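Local coordinates for Ctr9 protein (Myceliophthora thermophila, PDB 6AF0) that probably binds the RNA polymerase II complex and is built largely of helices, including several tetratricopeptide repeats, at residues A[547-551]-A[587-591]; A[554-558]-A[580-584]; A[615-619]-A[637-641]; A[695-700]-A[723-728]. All coordinates share one frame; numbering follows the deposited sequence.

Contact 1: residues A[547-551]-A[587-591]; sequences HRLAT and SYEYE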
loop_
_atom_site.group_PDB
_atom_site.type_symbol
_atom_site.label_atom_id
_atom_site.label_comp_id
_atom_site.label_asym_id
_atom_site.label_seq_id
_atom_site.Cartn_x
_atom_site.Cartn_y
_atom_site.Cartn_z
ATOM N N HIS A 547 19.488 24.298 -5.826
ATOM C CA HIS A 547 20.381 24.439 -4.678
ATOM C C HIS A 547 20.050 25.622 -3.784
ATOM O O HIS A 547 20.368 25.607 -2.597
ATOM C CB HIS A 547 21.831 24.498 -5.116
ATOM C CG HIS A 547 22.284 23.266 -5.835
ATOM N ND1 HIS A 547 22.129 21.985 -5.336
ATOM C CD2 HIS A 547 22.909 23.131 -7.027
ATOM C CE1 HIS A 547 22.620 21.117 -6.206
ATOM N NE2 HIS A 547 23.098 21.785 -7.240
ATOM N N ARG A 548 19.410 26.646 -4.333
ATOM C CA ARG A 548 18.999 27.764 -3.489
ATOM C C ARG A 548 17.676 27.410 -2.813
ATOM O O ARG A 548 17.458 27.669 -1.618
ATOM C CB ARG A 548 18.930 29.082 -4.272
ATOM C CG ARG A 548 18.151 30.179 -3.554
ATOM C CD ARG A 548 18.884 31.510 -3.478
ATOM N NE ARG A 548 19.404 31.953 -4.775
ATOM C CZ ARG A 548 19.713 33.215 -5.081
ATOM N NH1 ARG A 548 19.553 34.188 -4.190
ATOM N NH2 ARG A 548 20.179 33.516 -6.293
ATOM N N LEU A 549 16.798 26.773 -3.556
ATOM C CA LEU A 549 15.563 26.344 -2.941
ATOM C C LEU A 549 15.849 25.465 -1.736
ATOM O O LEU A 549 15.264 25.632 -0.657
ATOM C CB LEU A 549 14.717 25.595 -3.943
ATOM C CG LEU A 549 13.206 25.830 -3.784
ATOM C CD1 LEU A 549 12.814 27.272 -3.441
ATOM C CD2 LEU A 549 12.533 25.405 -5.083
ATOM N N ALA A 550 16.784 24.544 -1.941
ATOM C CA ALA A 550 17.339 23.721 -0.873
ATOM C C ALA A 550 17.891 24.558 0.290
ATOM O O ALA A 550 17.528 24.336 1.459
ATOM C CB ALA A 550 18.423 22.827 -1.439
ATOM N N THR A 551 18.745 25.526 -0.052
ATOM C CA THR A 551 19.373 26.438 0.923
ATOM C C THR A 551 18.354 27.200 1.771
ATOM O O THR A 551 18.534 27.369 2.981
ATOM C CB THR A 551 20.308 27.446 0.212
ATOM O OG1 THR A 551 21.492 26.774 -0.246
ATOM C CG2 THR A 551 20.744 28.548 1.129
ATOM N N SER A 587 24.984 23.032 0.830
ATOM C CA SER A 587 24.088 23.641 -0.137
ATOM C C SER A 587 24.707 24.897 -0.694
ATOM O O SER A 587 24.704 25.103 -1.904
ATOM C CB SER A 587 22.745 23.977 0.505
ATOM O OG SER A 587 21.805 24.310 -0.492
ATOM N N TYR A 588 25.239 25.731 0.193
ATOM C CA TYR A 588 26.020 26.924 -0.215
ATOM C C TYR A 588 27.121 26.533 -1.179
ATOM O O TYR A 588 27.288 27.088 -2.243
ATOM C CB TYR A 588 26.670 27.600 1.001
ATOM C CG TYR A 588 25.760 28.486 1.836
ATOM C CD1 TYR A 588 24.803 29.309 1.236
ATOM C CD2 TYR A 588 25.877 28.533 3.224
ATOM C CE1 TYR A 588 23.974 30.129 1.991
ATOM C CE2 TYR A 588 25.050 29.356 3.984
ATOM C CZ TYR A 588 24.105 30.155 3.363
ATOM O OH TYR A 588 23.286 30.976 4.103
ATOM N N GLU A 589 27.883 25.551 -0.775
ATOM C CA GLU A 589 28.897 24.985 -1.629
ATOM C C GLU A 589 28.384 24.566 -3.014
ATOM O O GLU A 589 29.034 24.837 -4.031
ATOM C CB GLU A 589 29.437 23.756 -0.945
ATOM C CG GLU A 589 30.921 23.655 -1.010
ATOM C CD GLU A 589 31.391 22.425 -0.316
ATOM O OE1 GLU A 589 30.886 22.118 0.794
ATOM O OE2 GLU A 589 32.254 21.764 -0.910
ATOM N N TYR A 590 27.245 23.866 -3.036
ATOM C CA TYR A 590 26.614 23.440 -4.294
ATOM C C TYR A 590 26.300 24.689 -5.063
ATOM O O TYR A 590 26.561 24.787 -6.251
ATOM C CB TYR A 590 25.302 22.645 -4.073
ATOM C CG TYR A 590 25.483 21.148 -3.931
ATOM C CD1 TYR A 590 26.288 20.451 -4.804
ATOM C CD2 TYR A 590 24.855 20.432 -2.909
ATOM C CE1 TYR A 590 26.481 19.094 -4.672
ATOM C CE2 TYR A 590 25.031 19.062 -2.775
ATOM C CZ TYR A 590 25.852 18.394 -3.662
ATOM O OH TYR A 590 26.072 17.022 -3.578
ATOM N N GLU A 591 25.727 25.634 -4.341
ATOM C CA GLU A 591 25.259 26.883 -4.898
ATOM C C GLU A 591 26.374 27.721 -5.460
ATOM O O GLU A 591 26.226 28.298 -6.518
ATOM C CB GLU A 591 24.577 27.686 -3.810
ATOM C CG GLU A 591 23.471 28.561 -4.318
ATOM C CD GLU A 591 22.554 28.983 -3.205
ATOM O OE1 GLU A 591 21.939 30.048 -3.346
ATOM O OE2 GLU A 591 22.448 28.258 -2.190
#

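Contact 2: residues A[554-558]-A[580-584]; sequences FQAAL and IPFNL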
loop_
_atom_site.group_PDB
_atom_site.type_symbol
_atom_site.label_atom_id
_atom_site.label_comp_id
_atom_site.label_asym_id
_atom_site.label_seq_id
_atom_site.Cartn_x
_atom_site.Cartn_y
_atom_site.Cartn_z
ATOM N N PHE A 554 16.841 24.613 4.173
ATOM C CA PHE A 554 17.729 24.390 5.311
ATOM C C PHE A 554 17.695 25.537 6.309
ATOM O O PHE A 554 17.664 25.294 7.520
ATOM C CB PHE A 554 19.175 24.177 4.868
ATOM C CG PHE A 554 19.375 22.940 4.060
ATOM C CD1 PHE A 554 18.933 21.715 4.542
ATOM C CD2 PHE A 554 20.003 22.993 2.815
ATOM C CE1 PHE A 554 19.096 20.567 3.799
ATOM C CE2 PHE A 554 20.173 21.846 2.070
ATOM C CZ PHE A 554 19.725 20.628 2.565
ATOM N N GLN A 555 17.725 26.774 5.805
ATOM C CA GLN A 555 17.722 27.937 6.670
ATOM C C GLN A 555 16.432 27.943 7.446
ATOM O O GLN A 555 16.429 28.179 8.655
ATOM C CB GLN A 555 17.858 29.229 5.874
ATOM C CG GLN A 555 17.922 30.479 6.750
ATOM C CD GLN A 555 19.032 30.414 7.786
ATOM O OE1 GLN A 555 18.778 30.423 9.002
ATOM N NE2 GLN A 555 20.280 30.326 7.307
ATOM N N ALA A 556 15.344 27.657 6.738
ATOM C CA ALA A 556 14.008 27.598 7.339
ATOM C C ALA A 556 13.932 26.539 8.439
ATOM O O ALA A 556 13.262 26.728 9.459
ATOM C CB ALA A 556 12.959 27.324 6.272
ATOM N N ALA A 557 14.624 25.428 8.219
ATOM C CA ALA A 557 14.726 24.351 9.209
ATOM C C ALA A 557 15.442 24.792 10.477
ATOM O O ALA A 557 15.010 24.476 11.589
ATOM C CB ALA A 557 15.457 23.170 8.612
ATOM N N LEU A 558 16.556 25.490 10.290
ATOM C CA LEU A 558 17.308 26.067 11.396
ATOM C C LEU A 558 16.449 27.023 12.201
ATOM O O LEU A 558 16.359 26.912 13.421
ATOM C CB LEU A 558 18.555 26.792 10.880
ATOM C CG LEU A 558 19.698 25.895 10.406
ATOM C CD1 LEU A 558 20.816 26.721 9.803
ATOM C CD2 LEU A 558 20.231 25.051 11.553
ATOM N N ILE A 580 22.010 19.952 10.383
ATOM C CA ILE A 580 21.410 20.879 9.414
ATOM C C ILE A 580 22.371 21.959 8.910
ATOM O O ILE A 580 22.381 22.239 7.713
ATOM C CB ILE A 580 20.127 21.537 9.937
ATOM C CG1 ILE A 580 19.087 20.476 10.236
ATOM C CG2 ILE A 580 19.557 22.502 8.903
ATOM C CD1 ILE A 580 17.853 21.027 10.911
ATOM N N PRO A 581 23.178 22.573 9.796
ATOM C CA PRO A 581 24.151 23.551 9.285
ATOM C C PRO A 581 25.263 22.977 8.405
ATOM O O PRO A 581 25.916 23.713 7.661
ATOM C CB PRO A 581 24.756 24.139 10.554
ATOM C CG PRO A 581 23.662 24.011 11.541
ATOM C CD PRO A 581 23.079 22.650 11.258
ATOM N N PHE A 582 25.503 21.680 8.505
ATOM C CA PHE A 582 26.376 21.047 7.553
ATOM C C PHE A 582 25.670 21.029 6.221
ATOM O O PHE A 582 26.239 21.418 5.205
ATOM C CB PHE A 582 26.744 19.628 7.963
ATOM C CG PHE A 582 27.415 18.858 6.865
ATOM C CD1 PHE A 582 28.756 19.080 6.576
ATOM C CD2 PHE A 582 26.696 17.953 6.090
ATOM C CE1 PHE A 582 29.381 18.392 5.542
ATOM C CE2 PHE A 582 27.316 17.252 5.076
ATOM C CZ PHE A 582 28.662 17.475 4.797
ATOM N N ASN A 583 24.421 20.594 6.246
ATOM C CA ASN A 583 23.613 20.536 5.040
ATOM C C ASN A 583 23.593 21.916 4.389
ATOM O O ASN A 583 23.792 22.041 3.179
ATOM C CB ASN A 583 22.185 20.046 5.318
ATOM C CG ASN A 583 22.147 18.634 5.849
ATOM O OD1 ASN A 583 21.744 17.721 5.167
ATOM N ND2 ASN A 583 22.570 18.455 7.069
ATOM N N LEU A 584 23.400 22.945 5.207
ATOM C CA LEU A 584 23.363 24.321 4.721
ATOM C C LEU A 584 24.682 24.752 4.078
ATOM O O LEU A 584 24.690 25.425 3.042
ATOM C CB LEU A 584 23.011 25.271 5.862
ATOM C CG LEU A 584 22.979 26.750 5.462
ATOM C CD1 LEU A 584 21.863 27.041 4.463
ATOM C CD2 LEU A 584 22.816 27.629 6.682
#

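Contact 3: residues A[615-619]-A[637-641]; sequences RTRLA and KLYQE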
loop_
_atom_site.group_PDB
_atom_site.type_symbol
_atom_site.label_atom_id
_atom_site.label_comp_id
_atom_site.label_asym_id
_atom_site.label_seq_id
_atom_site.Cartn_x
_atom_site.Cartn_y
_atom_site.Cartn_z
ATOM N N ARG A 615 34.821 19.169 8.129
ATOM C CA ARG A 615 36.201 19.491 7.811
ATOM C C ARG A 615 36.683 18.766 6.561
ATOM O O ARG A 615 37.563 19.265 5.868
ATOM C CB ARG A 615 37.129 19.210 8.995
ATOM C CG ARG A 615 38.606 19.452 8.655
ATOM C CD ARG A 615 39.504 19.606 9.873
ATOM N NE ARG A 615 38.858 20.375 10.931
ATOM C CZ ARG A 615 39.000 20.144 12.237
ATOM N NH1 ARG A 615 39.776 19.155 12.681
ATOM N NH2 ARG A 615 38.359 20.911 13.112
ATOM N N THR A 616 36.110 17.596 6.279
ATOM C CA THR A 616 36.385 16.881 5.026
ATOM C C THR A 616 35.969 17.727 3.816
ATOM O O THR A 616 36.725 17.837 2.849
ATOM C CB THR A 616 35.668 15.525 4.949
ATOM O OG1 THR A 616 35.822 14.786 6.181
ATOM C CG2 THR A 616 36.196 14.724 3.769
ATOM N N ARG A 617 34.777 18.324 3.879
ATOM C CA ARG A 617 34.344 19.304 2.859
ATOM C C ARG A 617 35.254 20.522 2.853
ATOM O O ARG A 617 35.584 21.052 1.804
ATOM C CB ARG A 617 32.882 19.734 3.050
ATOM C CG ARG A 617 31.865 18.634 2.745
ATOM C CD ARG A 617 32.091 17.946 1.401
ATOM N NE ARG A 617 32.221 18.894 0.301
ATOM C CZ ARG A 617 32.249 18.565 -0.993
ATOM N NH1 ARG A 617 32.159 17.313 -1.390
ATOM N NH2 ARG A 617 32.358 19.499 -1.910
ATOM N N LEU A 618 35.678 20.961 4.029
ATOM C CA LEU A 618 36.610 22.080 4.107
ATOM C C LEU A 618 37.880 21.727 3.359
ATOM O O LEU A 618 38.366 22.502 2.570
ATOM C CB LEU A 618 36.913 22.470 5.558
ATOM C CG LEU A 618 35.894 23.417 6.206
ATOM C CD1 LEU A 618 36.190 23.566 7.686
ATOM C CD2 LEU A 618 35.851 24.789 5.537
ATOM N N ALA A 619 38.379 20.520 3.572
ATOM C CA ALA A 619 39.643 20.102 2.977
ATOM C C ALA A 619 39.542 19.953 1.456
ATOM O O ALA A 619 40.535 20.138 0.729
ATOM C CB ALA A 619 40.114 18.809 3.611
ATOM N N LYS A 637 46.676 16.772 7.126
ATOM C CA LYS A 637 46.273 17.051 8.501
ATOM C C LYS A 637 45.016 16.265 8.849
ATOM O O LYS A 637 44.941 15.661 9.914
ATOM C CB LYS A 637 46.075 18.566 8.677
ATOM C CG LYS A 637 45.801 19.037 10.095
ATOM C CD LYS A 637 45.808 20.569 10.176
ATOM C CE LYS A 637 45.220 21.133 11.475
ATOM N NZ LYS A 637 44.000 20.415 11.943
ATOM N N LEU A 638 44.066 16.232 7.913
ATOM C CA LEU A 638 42.779 15.522 8.077
ATOM C C LEU A 638 42.907 14.014 8.046
ATOM O O LEU A 638 42.178 13.307 8.728
ATOM C CB LEU A 638 41.816 15.892 6.954
ATOM C CG LEU A 638 40.325 15.892 7.303
ATOM C CD1 LEU A 638 39.552 16.250 6.066
ATOM C CD2 LEU A 638 39.775 14.590 7.856
ATOM N N TYR A 639 43.798 13.532 7.194
ATOM C CA TYR A 639 44.141 12.130 7.162
ATOM C C TYR A 639 44.806 11.703 8.484
ATOM O O TYR A 639 44.467 10.655 9.050
ATOM C CB TYR A 639 45.075 11.866 5.994
ATOM C CG TYR A 639 45.341 10.401 5.793
ATOM C CD1 TYR A 639 46.606 9.849 6.041
ATOM C CD2 TYR A 639 44.330 9.565 5.387
ATOM C CE1 TYR A 639 46.848 8.497 5.863
ATOM C CE2 TYR A 639 44.556 8.232 5.202
ATOM C CZ TYR A 639 45.813 7.689 5.437
ATOM O OH TYR A 639 46.010 6.334 5.249
ATOM N N GLN A 640 45.742 12.522 8.971
ATOM C CA GLN A 640 46.429 12.234 10.230
ATOM C C GLN A 640 45.397 12.311 11.343
ATOM O O GLN A 640 45.040 11.284 11.920
ATOM C CB GLN A 640 47.630 13.181 10.457
ATOM C CG GLN A 640 48.228 13.237 11.874
ATOM C CD GLN A 640 48.270 11.902 12.625
ATOM O OE1 GLN A 640 47.518 11.708 13.582
ATOM N NE2 GLN A 640 49.165 10.993 12.216
ATOM N N GLU A 641 44.865 13.509 11.587
ATOM C CA GLU A 641 43.938 13.725 12.701
ATOM C C GLU A 641 42.750 12.803 12.688
ATOM O O GLU A 641 42.122 12.628 13.719
ATOM C CB GLU A 641 43.422 15.151 12.727
ATOM C CG GLU A 641 44.364 16.104 13.427
ATOM C CD GLU A 641 43.878 17.529 13.369
ATOM O OE1 GLU A 641 42.645 17.758 13.448
ATOM O OE2 GLU A 641 44.743 18.421 13.242
#

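Contact 4: residues A[695-700]-A[723-728]; sequences MGNLHL and RAVEFF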
loop_
_atom_site.group_PDB
_atom_site.type_symbol
_atom_site.label_atom_id
_atom_site.label_comp_id
_atom_site.label_asym_id
_atom_site.label_seq_id
_atom_site.Cartn_x
_atom_site.Cartn_y
_atom_site.Cartn_z
ATOM N N MET A 695 41.566 1.097 -8.119
ATOM C CA MET A 695 42.615 0.130 -8.409
ATOM C C MET A 695 42.654 -0.235 -9.884
ATOM O O MET A 695 43.717 -0.242 -10.499
ATOM C CB MET A 695 42.415 -1.124 -7.568
ATOM C CG MET A 695 42.644 -0.933 -6.079
ATOM S SD MET A 695 44.357 -1.289 -5.621
ATOM C CE MET A 695 45.166 0.112 -6.342
ATOM N N GLY A 696 41.483 -0.540 -10.430
ATOM C CA GLY A 696 41.322 -0.840 -11.845
ATOM C C GLY A 696 41.891 0.276 -12.680
ATOM O O GLY A 696 42.524 0.015 -13.694
ATOM N N ASN A 697 41.661 1.514 -12.231
ATOM C CA ASN A 697 42.216 2.734 -12.846
ATOM C C ASN A 697 43.724 2.816 -12.795
ATOM O O ASN A 697 44.358 3.163 -13.787
ATOM C CB ASN A 697 41.695 3.976 -12.131
ATOM C CG ASN A 697 40.297 4.374 -12.565
ATOM O OD1 ASN A 697 39.668 3.745 -13.428
ATOM N ND2 ASN A 697 39.798 5.445 -11.952
ATOM N N LEU A 698 44.285 2.538 -11.622
ATOM C CA LEU A 698 45.722 2.651 -11.411
ATOM C C LEU A 698 46.462 1.592 -12.199
ATOM O O LEU A 698 47.439 1.884 -12.906
ATOM C CB LEU A 698 46.079 2.520 -9.935
ATOM C CG LEU A 698 47.292 3.366 -9.497
ATOM C CD1 LEU A 698 47.383 3.394 -7.984
ATOM C CD2 LEU A 698 48.614 2.894 -10.098
ATOM N N HIS A 699 45.994 0.357 -12.059
ATOM C CA HIS A 699 46.532 -0.757 -12.829
ATOM C C HIS A 699 46.549 -0.338 -14.285
ATOM O O HIS A 699 47.615 -0.229 -14.895
ATOM C CB HIS A 699 45.697 -2.034 -12.621
ATOM C CG HIS A 699 46.105 -2.831 -11.417
ATOM N ND1 HIS A 699 46.436 -4.168 -11.487
ATOM C CD2 HIS A 699 46.266 -2.473 -10.120
ATOM C CE1 HIS A 699 46.777 -4.600 -10.284
ATOM N NE2 HIS A 699 46.678 -3.592 -9.437
ATOM N N LEU A 700 45.360 -0.027 -14.793
ATOM C CA LEU A 700 45.138 0.326 -16.201
ATOM C C LEU A 700 46.124 1.356 -16.748
ATOM O O LEU A 700 46.621 1.253 -17.868
ATOM C CB LEU A 700 43.718 0.863 -16.354
ATOM C CG LEU A 700 42.913 0.489 -17.580
ATOM C CD1 LEU A 700 42.968 -0.997 -17.879
ATOM C CD2 LEU A 700 41.485 0.939 -17.349
ATOM N N ARG A 723 44.339 -8.138 -13.725
ATOM C CA ARG A 723 44.159 -7.673 -12.345
ATOM C C ARG A 723 43.259 -6.457 -12.247
ATOM O O ARG A 723 42.431 -6.378 -11.347
ATOM C CB ARG A 723 45.492 -7.339 -11.709
ATOM C CG ARG A 723 46.323 -8.561 -11.444
ATOM C CD ARG A 723 47.655 -8.185 -10.849
ATOM N NE ARG A 723 48.475 -9.372 -10.662
ATOM C CZ ARG A 723 49.766 -9.344 -10.373
ATOM N NH1 ARG A 723 50.380 -8.173 -10.234
ATOM N NH2 ARG A 723 50.436 -10.484 -10.227
ATOM N N ALA A 724 43.445 -5.507 -13.160
ATOM C CA ALA A 724 42.576 -4.348 -13.252
ATOM C C ALA A 724 41.132 -4.806 -13.395
ATOM O O ALA A 724 40.240 -4.309 -12.709
ATOM C CB ALA A 724 42.967 -3.472 -14.434
ATOM N N VAL A 725 40.901 -5.766 -14.275
ATOM C CA VAL A 725 39.550 -6.265 -14.489
ATOM C C VAL A 725 39.042 -7.050 -13.262
ATOM O O VAL A 725 37.843 -7.040 -12.968
ATOM C CB VAL A 725 39.477 -7.081 -15.788
ATOM C CG1 VAL A 725 38.110 -7.713 -15.967
ATOM C CG2 VAL A 725 39.778 -6.180 -16.979
ATOM N N GLU A 726 39.953 -7.711 -12.545
ATOM C CA GLU A 726 39.642 -8.334 -11.247
ATOM C C GLU A 726 38.888 -7.327 -10.378
ATOM O O GLU A 726 37.748 -7.577 -9.959
ATOM C CB GLU A 726 40.927 -8.777 -10.513
ATOM C CG GLU A 726 40.879 -10.155 -9.856
ATOM C CD GLU A 726 41.476 -11.233 -10.748
ATOM O OE1 GLU A 726 42.686 -11.154 -11.046
ATOM O OE2 GLU A 726 40.747 -12.155 -11.167
ATOM N N PHE A 727 39.538 -6.185 -10.133
ATOM C CA PHE A 727 38.979 -5.126 -9.286
ATOM C C PHE A 727 37.721 -4.485 -9.889
ATOM O O PHE A 727 36.748 -4.227 -9.182
ATOM C CB PHE A 727 39.989 -4.017 -9.039
ATOM C CG PHE A 727 41.269 -4.465 -8.402
ATOM C CD1 PHE A 727 41.342 -4.735 -7.063
ATOM C CD2 PHE A 727 42.426 -4.531 -9.140
ATOM C CE1 PHE A 727 42.541 -5.099 -6.477
ATOM C CE2 PHE A 727 43.628 -4.894 -8.559
ATOM C CZ PHE A 727 43.687 -5.174 -7.225
ATOM N N PHE A 728 37.744 -4.204 -11.184
ATOM C CA PHE A 728 36.574 -3.634 -11.824
ATOM C C PHE A 728 35.331 -4.498 -11.679
ATOM O O PHE A 728 34.217 -3.973 -11.517
ATOM C CB PHE A 728 36.812 -3.398 -13.319
ATOM C CG PHE A 728 37.634 -2.178 -13.633
ATOM C CD1 PHE A 728 37.483 -0.995 -12.913
ATOM C CD2 PHE A 728 38.545 -2.208 -14.684
ATOM C CE1 PHE A 728 38.249 0.112 -13.218
ATOM C CE2 PHE A 728 39.307 -1.099 -14.993
ATOM C CZ PHE A 728 39.163 0.063 -14.259
#

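Contact 1: residues A[547-551]-A[587-591]
T551 and S587 meet where the two helices come close, their CA atoms 5.6 Å apart. S587 OG donates a hydrogen bond to T551 OG1, although the modelled separation of 2.5 Å is shorter than can be trusted. Such small polar residues suit the close approach of two backbones, and A550 beside them adds only a methyl group. E591 stretches across, its chain extended beyond CG, so that OE2 arrives 2.6 Å from T551 OG1. With OG1 beside the backbone N (chi1 -72°), T551 CG2 is left anti to it and meets Y588 CE1 at 3.7 Å. H547, at the first turn of its helix, belongs to the same packed part: it lays its imidazole over Y590 CB, which stands 3.5 Å from the ring centroid. The two rings are nearly parallel, at 12°, yet slid so far apart that they barely overlap. Were this histidine an alanine, Y590 CB would probably lose the flat group laid over it, with a gap opened at this end.

The solvent side is looser. E591 OE1 sits 3.5 Å from R548 NE but well out of the guanidinium plane; this salt bridge of the exposed R548 rests on charge alone, with no N-H aimed at the oxygen. Helices 547-566 and 573-591 run antiparallel, their segments at 157°, the packing of consecutive helices characteristic of a tetratricopeptide-repeat array.

Contact 2: residues A[554-558]-A[580-584]
L584 N, bonded to I580 O at 2.8 Å, makes the shortest sound polar bond here, and this N-H, already spent on its own helix, lies over one face of the F554 ring. The same face receives N583 CB, 3.7 Å from the ring centroid and offset toward the rim, a CH-pi contact. F554 reaches this place because its CG lies anti to the carbonyl carbon (chi1 -65°), which carries the ring across to the facing helix. The amide of N583 beyond CB has its own partners: ND2 bonds T579 O, and OD1 bonds the backbone of another protein chain.

The rest is aliphatic. I580 divides its branches: CG2 lies against L558 CG at 3.7 Å, while CD1 reaches A557 CB at 4.0 Å, alanine being small enough to accept the long branch of an isoleucine. L558 is forked in turn. Its CD2 rests on P581 CG at 3.6 Å, and its CD1 meets L584 CD2 at 3.8 Å. L584, with CG anti to the backbone N (chi1 179°), spends its other methyl, CD1, on F554 CB at 3.9 Å. P581 kinks its helix, having no N-H to offer the preceding turn, and offers L558 the CG and CD of its puckered ring. With N535 of helix 531-543 also touching F554, I580 and N583, the pair is buried and held by shape and dispersion, so its fit depends on branch positions rather than on directed polar bonds.

Contact 3: residues A[615-619]-A[637-641]
R615, L638 and E641 carry a light contact, apolar inside and charged outside, between the antiparallel helices 612-625 and 630-641 of the helical array. The segment axes stay 10.8 Å apart at 152°, a distance that suits a long leucine on one side and small residues on the other. L638 fills the interval: its CD1 meets the backbone of T616 at CA, 3.4 Å away, and the methyl CB of A619 at 3.6 Å. The T616 hydroxyl, close by, is satisfied within its own helix, OG1 bonding T612 O.

Beyond the leucine, R615 slides past L638 with its CG anti to the backbone N (chi1 176°), then bends at chi3 to bring NH1 3.3 Å from E641 OE1. The oxygen comes at the guanidinium's edge, near its plane, though the two flat groups stand 83° apart. K637 NZ, one turn before E641, forms a salt bridge with the other oxygen, OE2, so one carboxylate gathers two cations in a salt-bridge network at the surface, with K637 and E641 exposed. Around this pair, L618 packs against helix 594-607, while T616 and L638 both touch V648 of helix 646-662.

Contact 4: residues A[695-700]-A[723-728]
F728 lays its ring face on G696, whose CA is 3.6 Å from the ring centroid. Glycine suits the spot because its bare backbone lets an aromatic ring settle where a side chain would stand. Beside it A724 adds one small methyl, CB, which touches H699 CB at 3.6 Å, and L700 CD2 comes to the edge of the F728 ring, 3.8 Å from CE2. The second aromatic group of this helix, F727, turns its edge toward the face of H699, a T-shaped pair with centroids 5.0 Å apart and planes at 68°. Over the F727 face rides M695: CB is 3.7 Å from the centroid, and SD makes a Met-aromatic contact at 4.6 Å, the bend at chi2 placing the sulfur there. Losing the F727 ring to an alanine is likely to leave the M695 sulfur without an aromatic partner and the H699 face without the edge that meets it.

With G696 and A724 opposed, the segments of helices 689-704 and 712-734 close to 7.8 Å between axes and run antiparallel at 166°, a helical-hairpin arrangement consistent with the repeat architecture of tetratricopeptide proteins. The torsion at H699 (chi1 -86°, CG anti to the carbonyl carbon) sends its ring toward the second helix, near R723 CB and with R723 CD at its edge. Further out, M695 is backed by R675 and K678 of helix 673-684. Helix 739-752 backs F728 and L700, I745 packing on the first and I747 on the second.

Contacts 1 and 2 join the same two helices, 547-566 and 573-591, about two turns apart, with centres 10 Å from each other; in sequence, contact 2 falls between the segments of contact 1. Contacts 3 and 4 follow in series, each on a new helix pair: 612-625 with 630-641, then 689-704 with 712-734. Contact 3 has its centre about 22 Å from those of the first two yet touches both, by a salt bridge from E589 to R617 and by F582 packing on R617. Contact 4 is separate, its nearest atoms about 13 Å from contact 3 and about 20 Å or more from the others. Antiparallel helix packing thus recurs along the chain, extending the superhelical array from one helix to the next.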